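Local structure of malate dehydrogenase (Plasmodium falciparum, 5NFR) at residues A[249-254]-A[272-277]; A[115-120]-A[140-145]; A[68-73]-A[107-112]. The protein probably interconverts malate and oxaloacetate with NAD(+)/NADH as a dehydrogenase of the LDH/MDH superfamily that assembles from several subunits. All coordinates share one frame; numbering follows the deposited sequence.

Along the chain contact 3 comes first, contact 2 second and contact 1 last, each closing before the next opens. Contacts 3 and 2 belong to successive beta-alpha-beta units of the six-stranded parallel Rossmann sheet, with centres about 18 Å apart; strands 72-75 and 113-116 are neighbours there, and Ile115 N lies 2.8 Å from Ile73 O, a probable hydrogen bond. Contact 1 lies in the antiparallel sheet of the C-terminal domain, its centre about 13 Å from that of contact 2. Ala254 N probably bonds to Gly141 O, so strand 249-257 meets edge strand 139-141 and ties the two domains together beside the predicted cofactor and substrate sites.

Contact 1 (A[249-254]-A[272-277])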
loop_
_atom_site.group_PDB
_atom_site.type_symbol
_atom_site.label_atom_id
_atom_site.label_comp_id
_atom_site.label_asym_id
_atom_site.label_seq_id
_atom_site.Cartn_x
_atom_site.Cartn_y
_atom_site.Cartn_z
ATOM N N ASN A 249 13.018 -41.447 -20.892
ATOM C CA ASN A 249 13.221 -40.629 -19.686
ATOM C C ASN A 249 11.895 -40.108 -19.111
ATOM O O ASN A 249 10.965 -39.835 -19.851
ATOM C CB ASN A 249 14.168 -39.441 -20.008
ATOM C CG ASN A 249 15.497 -39.573 -19.361
ATOM O OD1 ASN A 249 16.574 -39.822 -20.044
ATOM N ND2 ASN A 249 15.463 -39.470 -18.006
ATOM N N LEU A 250 11.836 -39.972 -17.792
ATOM C CA LEU A 250 10.669 -39.502 -17.088
ATOM C C LEU A 250 10.829 -38.048 -16.701
ATOM O O LEU A 250 11.618 -37.728 -15.787
ATOM C CB LEU A 250 10.487 -40.358 -15.837
ATOM C CG LEU A 250 9.281 -39.982 -14.977
ATOM C CD1 LEU A 250 7.991 -40.256 -15.758
ATOM C CD2 LEU A 250 9.294 -40.724 -13.651
ATOM N N PHE A 251 10.158 -37.149 -17.434
ATOM C CA PHE A 251 10.184 -35.688 -17.186
ATOM C C PHE A 251 8.861 -35.165 -16.671
ATOM O O PHE A 251 7.879 -35.870 -16.671
ATOM C CB PHE A 251 10.419 -34.975 -18.520
ATOM C CG PHE A 251 11.606 -35.462 -19.283
ATOM C CD1 PHE A 251 12.878 -35.244 -18.779
ATOM C CD2 PHE A 251 11.457 -35.975 -20.554
ATOM C CE1 PHE A 251 14.003 -35.614 -19.502
ATOM C CE2 PHE A 251 12.562 -36.380 -21.275
ATOM C CZ PHE A 251 13.848 -36.212 -20.745
ATOM N N THR A 252 8.801 -33.885 -16.407
ATOM C CA THR A 252 7.540 -33.131 -16.474
ATOM C C THR A 252 7.500 -32.245 -17.728
ATOM O O THR A 252 8.469 -31.546 -18.037
ATOM C CB THR A 252 7.244 -32.319 -15.206
ATOM O OG1 THR A 252 8.337 -31.465 -14.887
ATOM C CG2 THR A 252 7.045 -33.276 -14.038
ATOM N N CYS A 253 6.410 -32.327 -18.478
ATOM C CA CYS A 253 6.190 -31.543 -19.642
ATOM C C CYS A 253 4.692 -31.508 -19.986
ATOM O O CYS A 253 3.875 -32.174 -19.371
ATOM C CB CYS A 253 6.959 -32.067 -20.814
ATOM S SG CYS A 253 6.406 -33.688 -21.410
ATOM N N ALA A 254 4.317 -30.577 -20.856
ATOM C CA ALA A 254 2.952 -30.408 -21.205
ATOM C C ALA A 254 2.652 -31.582 -22.081
ATOM O O ALA A 254 3.258 -31.698 -23.149
ATOM C CB ALA A 254 2.744 -29.091 -21.952
ATOM N N ALA A 272 5.628 -37.500 -17.483
ATOM C CA ALA A 272 5.555 -38.168 -18.735
ATOM C C ALA A 272 6.865 -38.706 -19.183
ATOM O O ALA A 272 7.931 -38.300 -18.729
ATOM C CB ALA A 272 5.067 -37.243 -19.825
ATOM N N LYS A 273 6.791 -39.725 -20.019
ATOM C CA LYS A 273 7.975 -40.409 -20.514
ATOM C C LYS A 273 8.057 -40.009 -21.948
ATOM O O LYS A 273 7.059 -40.052 -22.646
ATOM C CB LYS A 273 7.895 -41.979 -20.455
ATOM C CG LYS A 273 8.069 -42.615 -19.089
ATOM C CD LYS A 273 7.927 -44.150 -19.201
ATOM C CE LYS A 273 7.613 -44.809 -17.864
ATOM N NZ LYS A 273 7.501 -46.330 -17.907
ATOM N N ILE A 274 9.266 -39.808 -22.434
ATOM C CA ILE A 274 9.431 -39.548 -23.836
ATOM C C ILE A 274 10.297 -40.679 -24.431
ATOM O O ILE A 274 11.421 -40.807 -24.023
ATOM C CB ILE A 274 10.022 -38.111 -24.086
ATOM C CG1 ILE A 274 9.059 -37.112 -23.560
ATOM C CG2 ILE A 274 10.309 -37.899 -25.534
ATOM C CD1 ILE A 274 9.505 -35.660 -23.670
ATOM N N ASN A 275 9.858 -41.192 -25.563
ATOM C CA ASN A 275 10.575 -42.145 -26.346
ATOM C C ASN A 275 10.291 -42.028 -27.853
ATOM O O ASN A 275 9.750 -41.025 -28.257
ATOM C CB ASN A 275 10.204 -43.550 -25.852
ATOM C CG ASN A 275 8.707 -43.801 -25.974
ATOM O OD1 ASN A 275 8.123 -43.530 -27.026
ATOM N ND2 ASN A 275 8.137 -44.452 -24.966
ATOM N N ASN A 276 10.783 -43.002 -28.651
ATOM C CA ASN A 276 10.540 -43.179 -30.104
ATOM C C ASN A 276 9.158 -42.832 -30.625
ATOM O O ASN A 276 9.041 -42.502 -31.771
ATOM C CB ASN A 276 10.644 -44.695 -30.471
ATOM C CG ASN A 276 11.906 -45.012 -31.086
ATOM O OD1 ASN A 276 12.715 -44.122 -31.389
ATOM N ND2 ASN A 276 12.190 -46.295 -31.206
ATOM N N LYS A 277 8.170 -43.091 -29.797
ATOM C CA LYS A 277 6.787 -42.987 -30.163
ATOM C C LYS A 277 6.158 -41.676 -29.704
ATOM O O LYS A 277 4.980 -41.486 -29.980
ATOM C CB LYS A 277 5.956 -44.180 -29.576
ATOM C CG LYS A 277 6.567 -45.598 -29.695
ATOM C CD LYS A 277 6.659 -46.131 -31.119
ATOM C CE LYS A 277 5.327 -46.773 -31.520
ATOM N NZ LYS A 277 5.273 -47.276 -32.942
#
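An antiparallel strand pair in the C-terminal domain joins 249-254 to 272-275. Phe251 and Ala272 form its hydrogen-bonded pair: Phe251 N gives to Ala272 O at 2.8 Å, and Ala272 N returns a bond to Phe251 O at 2.9 Å. One residue earlier on the first strand, Leu250 faces Lys273 in a non-hydrogen-bonded pair, CD1 of the leucine lying 4.1 Å from CG of the lysine. The pair is twisted, its short axes making 124°, and the backbone bonding continues from Cys253 to Ser270.

On the face that carries Phe251, Ala272 and Ile274, the isoleucine crosses the phenylalanine side chain at about a right angle and sets its CD1 3.7 Å from ring atom CD2. With CG anti to the carbonyl carbon (chi1 -53°), the ring is carried beside the backbone N and over to that methyl. Cys253 SG adds a looser touch, 4.1 Å from Ala272 CB. Helix 230-244 packs on this face through Lys238, Met239 and Ser242, whereas Leu250 on the other face meets Val187 of a second subunit. A twisted antiparallel sheet, packed on this helix and reached by neighbouring subunits at Asn249, Leu250 and Lys273, belongs to the C-terminal domain of the LDH/MDH fold.

Contact 2 (A[115-120]-A[140-145]); sequences ICVSNP and CGMAGI
Ile115 and Cys140 stand side by side on one face of the parallel sheet, where the strands 113-116 and 139-141 end. The branched isoleucine is the bump here, fitting its two arms against Cys140 and Met142. CG1 lies 4.0 Å from Cys140 SG, while CG2 reaches forward to Met142 and comes 4.3 Å from its CB. Cys140 helps by turning its sulfur between its own backbone N and carbonyl carbon (chi1 61°), which brings SG up against CG1.

Next along, the partner of Cys116 is Gly141, and the two CA atoms come within 4.5 Å. The bare glycine is the hollow of this contact: the backbones close up, and the bump that enters is Cys116 O, 3.2 Å from Gly141 CA. The same oxygen accepts a longer bond from Met142 N at 3.3 Å. Before it, Cys116 N points almost straight at Cys140 O, 2.9 Å away, with an angle of 178° at the hydrogen.

Past the strand ends the backbones part and only side chains still meet: the bent Met142 brings CE to 4.2 Å from Val117 CG1. Val117, Ser118 and Asn119, predicted to bind NAD(+), then lead through a cis peptide bond into Pro120, the N-cap of helix 121-132.

Here the carboxyl ends of both parallel strands of the beta-alpha-beta unit lie side by side. Helix 121-132 covers Cys116 with Val125 and Phe128, Met239 of helix 230-244 packs on Cys140 and Met142, strand 72-75 flanks 113-116, and helix 144-158 starts just beyond Ala143.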
loop_
_atom_site.group_PDB
_atom_site.type_symbol
_atom_site.label_atom_id
_atom_site.label_comp_id
_atom_site.label_asym_id
_atom_site.label_seq_id
_atom_site.Cartn_x
_atom_site.Cartn_y
_atom_site.Cartn_z
ATOM N N ILE A 115 7.693 -30.207 -30.394
ATOM C CA ILE A 115 7.890 -29.594 -29.089
ATOM C C ILE A 115 7.531 -28.040 -29.239
ATOM O O ILE A 115 8.213 -27.314 -29.908
ATOM C CB ILE A 115 9.344 -29.802 -28.572
ATOM C CG1 ILE A 115 9.733 -31.250 -28.497
ATOM C CG2 ILE A 115 9.517 -29.188 -27.176
ATOM C CD1 ILE A 115 11.221 -31.474 -28.509
ATOM N N CYS A 116 6.464 -27.652 -28.564
ATOM C CA CYS A 116 5.975 -26.356 -28.500
ATOM C C CYS A 116 6.635 -25.644 -27.374
ATOM O O CYS A 116 6.707 -26.159 -26.302
ATOM C CB CYS A 116 4.493 -26.359 -28.209
ATOM S SG CYS A 116 3.530 -27.028 -29.560
ATOM N N VAL A 117 7.030 -24.396 -27.628
ATOM C CA VAL A 117 7.613 -23.481 -26.590
ATOM C C VAL A 117 7.012 -22.081 -26.443
ATOM O O VAL A 117 7.036 -21.539 -25.358
ATOM C CB VAL A 117 9.108 -23.291 -26.830
ATOM C CG1 VAL A 117 9.798 -22.817 -25.578
ATOM C CG2 VAL A 117 9.715 -24.627 -27.348
ATOM N N SER A 118 6.416 -21.498 -27.481
ATOM C CA SER A 118 5.604 -20.232 -27.334
ATOM C C SER A 118 4.690 -20.118 -26.120
ATOM O O SER A 118 3.905 -21.036 -25.833
ATOM C CB SER A 118 4.714 -20.030 -28.559
ATOM O OG SER A 118 5.438 -20.354 -29.744
ATOM N N ASN A 119 4.682 -18.964 -25.467
ATOM C CA ASN A 119 3.840 -18.709 -24.291
ATOM C C ASN A 119 2.465 -18.106 -24.601
ATOM O O ASN A 119 2.227 -17.706 -25.736
ATOM C CB ASN A 119 4.516 -17.770 -23.327
ATOM C CG ASN A 119 5.499 -18.485 -22.456
ATOM O OD1 ASN A 119 5.193 -19.558 -21.841
ATOM N ND2 ASN A 119 6.735 -18.034 -22.506
ATOM N N PRO A 120 1.530 -18.158 -23.626
ATOM C CA PRO A 120 1.621 -19.119 -22.491
ATOM C C PRO A 120 1.635 -20.620 -22.883
ATOM O O PRO A 120 0.742 -21.135 -23.602
ATOM C CB PRO A 120 0.397 -18.783 -21.669
ATOM C CG PRO A 120 -0.594 -18.325 -22.681
ATOM C CD PRO A 120 0.149 -17.768 -23.866
ATOM N N CYS A 140 4.013 -32.093 -27.580
ATOM C CA CYS A 140 4.186 -31.763 -26.174
ATOM C C CYS A 140 4.725 -30.341 -26.095
ATOM O O CYS A 140 5.005 -29.730 -27.141
ATOM C CB CYS A 140 5.115 -32.718 -25.503
ATOM S SG CYS A 140 6.766 -32.707 -26.235
ATOM N N GLY A 141 4.783 -29.818 -24.888
ATOM C CA GLY A 141 5.463 -28.603 -24.655
ATOM C C GLY A 141 6.508 -28.674 -23.562
ATOM O O GLY A 141 6.280 -29.322 -22.561
ATOM N N MET A 142 7.630 -27.919 -23.691
ATOM C CA MET A 142 8.593 -27.875 -22.614
ATOM C C MET A 142 8.257 -26.823 -21.658
ATOM O O MET A 142 8.022 -25.670 -22.054
ATOM C CB MET A 142 10.033 -27.858 -23.116
ATOM C CG MET A 142 10.931 -26.767 -22.919
ATOM S SD MET A 142 11.140 -26.105 -21.280
ATOM C CE MET A 142 11.143 -24.435 -21.926
ATOM N N ALA A 143 8.224 -27.202 -20.392
ATOM C CA ALA A 143 8.159 -26.293 -19.322
ATOM C C ALA A 143 8.629 -26.866 -18.032
ATOM O O ALA A 143 9.500 -26.253 -17.382
ATOM C CB ALA A 143 6.770 -25.737 -19.146
ATOM N N GLY A 144 8.023 -27.933 -17.603
ATOM C CA GLY A 144 8.414 -28.588 -16.355
ATOM C C GLY A 144 9.919 -28.734 -16.164
ATOM O O GLY A 144 10.411 -28.723 -15.040
ATOM N N ILE A 145 10.671 -29.025 -17.241
ATOM C CA ILE A 145 12.065 -29.326 -17.052
ATOM C C ILE A 145 12.759 -28.021 -16.630
ATOM O O ILE A 145 13.691 -28.035 -15.815
ATOM C CB ILE A 145 12.738 -29.893 -18.291
ATOM C CG1 ILE A 145 12.241 -31.294 -18.548
ATOM C CG2 ILE A 145 14.271 -29.956 -18.080
ATOM C CD1 ILE A 145 12.594 -31.845 -19.943
#

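Contact 3 (A[68-73]-A[107-112])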
loop_
_atom_site.group_PDB
_atom_site.type_symbol
_atom_site.label_atom_id
_atom_site.label_comp_id
_atom_site.label_asym_id
_atom_site.label_seq_id
_atom_site.Cartn_x
_atom_site.Cartn_y
_atom_site.Cartn_z
ATOM N N LYS A 68 9.592 -29.955 -44.651
ATOM C CA LYS A 68 9.167 -31.271 -45.088
ATOM C C LYS A 68 10.052 -32.339 -44.558
ATOM O O LYS A 68 11.286 -32.229 -44.581
ATOM C CB LYS A 68 9.155 -31.387 -46.625
ATOM C CG LYS A 68 7.827 -31.046 -47.255
ATOM C CD LYS A 68 7.940 -30.774 -48.759
ATOM C CE LYS A 68 6.726 -29.993 -49.303
ATOM N NZ LYS A 68 7.020 -29.384 -50.629
ATOM N N ASP A 69 9.420 -33.395 -44.098
ATOM C CA ASP A 69 10.161 -34.563 -43.614
ATOM C C ASP A 69 11.043 -34.313 -42.380
ATOM O O ASP A 69 11.982 -35.037 -42.131
ATOM C CB ASP A 69 11.005 -35.190 -44.770
ATOM C CG ASP A 69 10.158 -35.520 -46.035
ATOM O OD1 ASP A 69 9.067 -36.160 -45.903
ATOM O OD2 ASP A 69 10.611 -35.197 -47.162
ATOM N N ALA A 70 10.775 -33.259 -41.656
ATOM C CA ALA A 70 11.443 -33.035 -40.427
ATOM C C ALA A 70 11.045 -34.178 -39.538
ATOM O O ALA A 70 9.905 -34.513 -39.451
ATOM C CB ALA A 70 11.019 -31.715 -39.805
ATOM N N ASP A 71 12.005 -34.709 -38.814
ATOM C CA ASP A 71 11.706 -35.684 -37.763
ATOM C C ASP A 71 11.246 -34.981 -36.521
ATOM O O ASP A 71 10.459 -35.519 -35.784
ATOM C CB ASP A 71 12.941 -36.562 -37.478
ATOM C CG ASP A 71 13.380 -37.284 -38.698
ATOM O OD1 ASP A 71 12.607 -38.134 -39.161
ATOM O OD2 ASP A 71 14.463 -36.968 -39.240
ATOM N N ILE A 72 11.831 -33.809 -36.248
ATOM C CA ILE A 72 11.574 -33.053 -35.011
ATOM C C ILE A 72 11.223 -31.608 -35.418
ATOM O O ILE A 72 11.834 -31.101 -36.344
ATOM C CB ILE A 72 12.817 -32.988 -34.081
ATOM C CG1 ILE A 72 13.287 -34.399 -33.682
ATOM C CG2 ILE A 72 12.510 -32.166 -32.843
ATOM C CD1 ILE A 72 12.813 -34.880 -32.324
ATOM N N ILE A 73 10.282 -31.016 -34.685
ATOM C CA ILE A 73 9.897 -29.687 -34.836
ATOM C C ILE A 73 9.897 -29.022 -33.479
ATOM O O ILE A 73 9.182 -29.424 -32.580
ATOM C CB ILE A 73 8.494 -29.591 -35.442
ATOM C CG1 ILE A 73 8.579 -29.897 -36.930
ATOM C CG2 ILE A 73 7.936 -28.154 -35.337
ATOM C CD1 ILE A 73 7.225 -30.047 -37.577
ATOM N N LEU A 107 0.108 -29.778 -43.331
ATOM C CA LEU A 107 0.319 -30.135 -44.732
ATOM C C LEU A 107 1.723 -30.489 -45.163
ATOM O O LEU A 107 1.875 -31.238 -46.120
ATOM C CB LEU A 107 -0.234 -29.123 -45.664
ATOM C CG LEU A 107 0.150 -27.793 -46.182
ATOM C CD1 LEU A 107 0.080 -26.640 -45.252
ATOM C CD2 LEU A 107 0.607 -27.589 -47.565
ATOM N N HIS A 108 2.750 -30.114 -44.394
ATOM C CA HIS A 108 4.134 -30.343 -44.823
ATOM C C HIS A 108 4.893 -31.512 -44.155
ATOM O O HIS A 108 5.750 -32.143 -44.809
ATOM C CB HIS A 108 4.917 -29.052 -44.682
ATOM C CG HIS A 108 4.490 -27.983 -45.639
ATOM N ND1 HIS A 108 4.572 -28.127 -47.010
ATOM C CD2 HIS A 108 3.993 -26.735 -45.422
ATOM C CE1 HIS A 108 4.166 -27.004 -47.592
ATOM N NE2 HIS A 108 3.812 -26.147 -46.652
ATOM N N CYS A 109 4.639 -31.803 -42.875
ATOM C CA CYS A 109 5.290 -32.957 -42.193
ATOM C C CYS A 109 4.486 -33.468 -41.040
ATOM O O CYS A 109 4.758 -33.167 -39.851
ATOM C CB CYS A 109 6.705 -32.591 -41.708
ATOM S SG CYS A 109 6.732 -31.050 -40.753
ATOM N N SER A 110 3.490 -34.264 -41.390
ATOM C CA SER A 110 2.566 -34.779 -40.402
ATOM C C SER A 110 3.172 -35.881 -39.520
ATOM O O SER A 110 2.568 -36.221 -38.495
ATOM C CB SER A 110 1.274 -35.287 -41.070
ATOM O OG SER A 110 1.532 -36.373 -41.942
ATOM N N LYS A 111 4.346 -36.420 -39.851
ATOM C CA LYS A 111 4.961 -37.486 -39.015
ATOM C C LYS A 111 5.964 -37.041 -37.934
ATOM O O LYS A 111 6.509 -37.856 -37.184
ATOM C CB LYS A 111 5.585 -38.542 -39.922
ATOM C CG LYS A 111 4.506 -39.420 -40.587
ATOM C CD LYS A 111 5.030 -40.791 -41.005
ATOM C CE LYS A 111 3.896 -41.781 -41.264
ATOM N NZ LYS A 111 4.360 -43.188 -41.515
ATOM N N ALA A 112 6.169 -35.736 -37.815
ATOM C CA ALA A 112 7.118 -35.218 -36.887
ATOM C C ALA A 112 6.653 -35.341 -35.444
ATOM O O ALA A 112 5.479 -35.381 -35.141
ATOM C CB ALA A 112 7.419 -33.764 -37.228
#
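Ile73 meets Cys109 and Ala112 where a Rossmann beta-alpha-beta unit folds back on itself: helix 91-108 ends, a type I beta turn runs from Cys109 to Ala112, and the chain enters strand 113-116 beside strand 72-75. Between the segments themselves there is no hydrogen bond, only packing and a few CA-H...O approaches; the backbone bonds begin at the next residue, Phe113, with Asp71 and Ile73.

The inner half is dense. Ile73 sends CD1 between the two ends of the turn, 3.4 Å from Cys109 SG and 3.7 Å from Ala112 CB. Its CG1 is anti to the carbonyl carbon (chi1 -76°), which directs the long branch at the turn. The Ala112 methyl also lies against the backbone, 3.4 Å from Ala70 O, and Ala70 CB makes a looser approach to the cysteine sulfur. Cys109 CB meanwhile lies against the backbone at Asp69, 3.7 Å from Asp69 N. Ile7 of strand 3-7 and Val114 of strand 113-116 also pack on Ile73.

Toward solvent the contact thins out. Asp69 turns its side chain away from the turn. Asp71 does likewise and is held elsewhere, its OD2 accepting a bond from Lys3 N. Lys68 makes most of the contact on this side: its aliphatic chain runs extended past the helix end, with CG 3.4 Å from His108 O, while its CA directs a hydrogen at the same oxygen. Farther out it crosses the histidine side chain obliquely. The ammonium does not bond to the ring; NZ stays 4.5 Å from ND1, and it is Lys68 CE that arrives at the ring's edge, near its plane, 3.7 Å from His108 ND1.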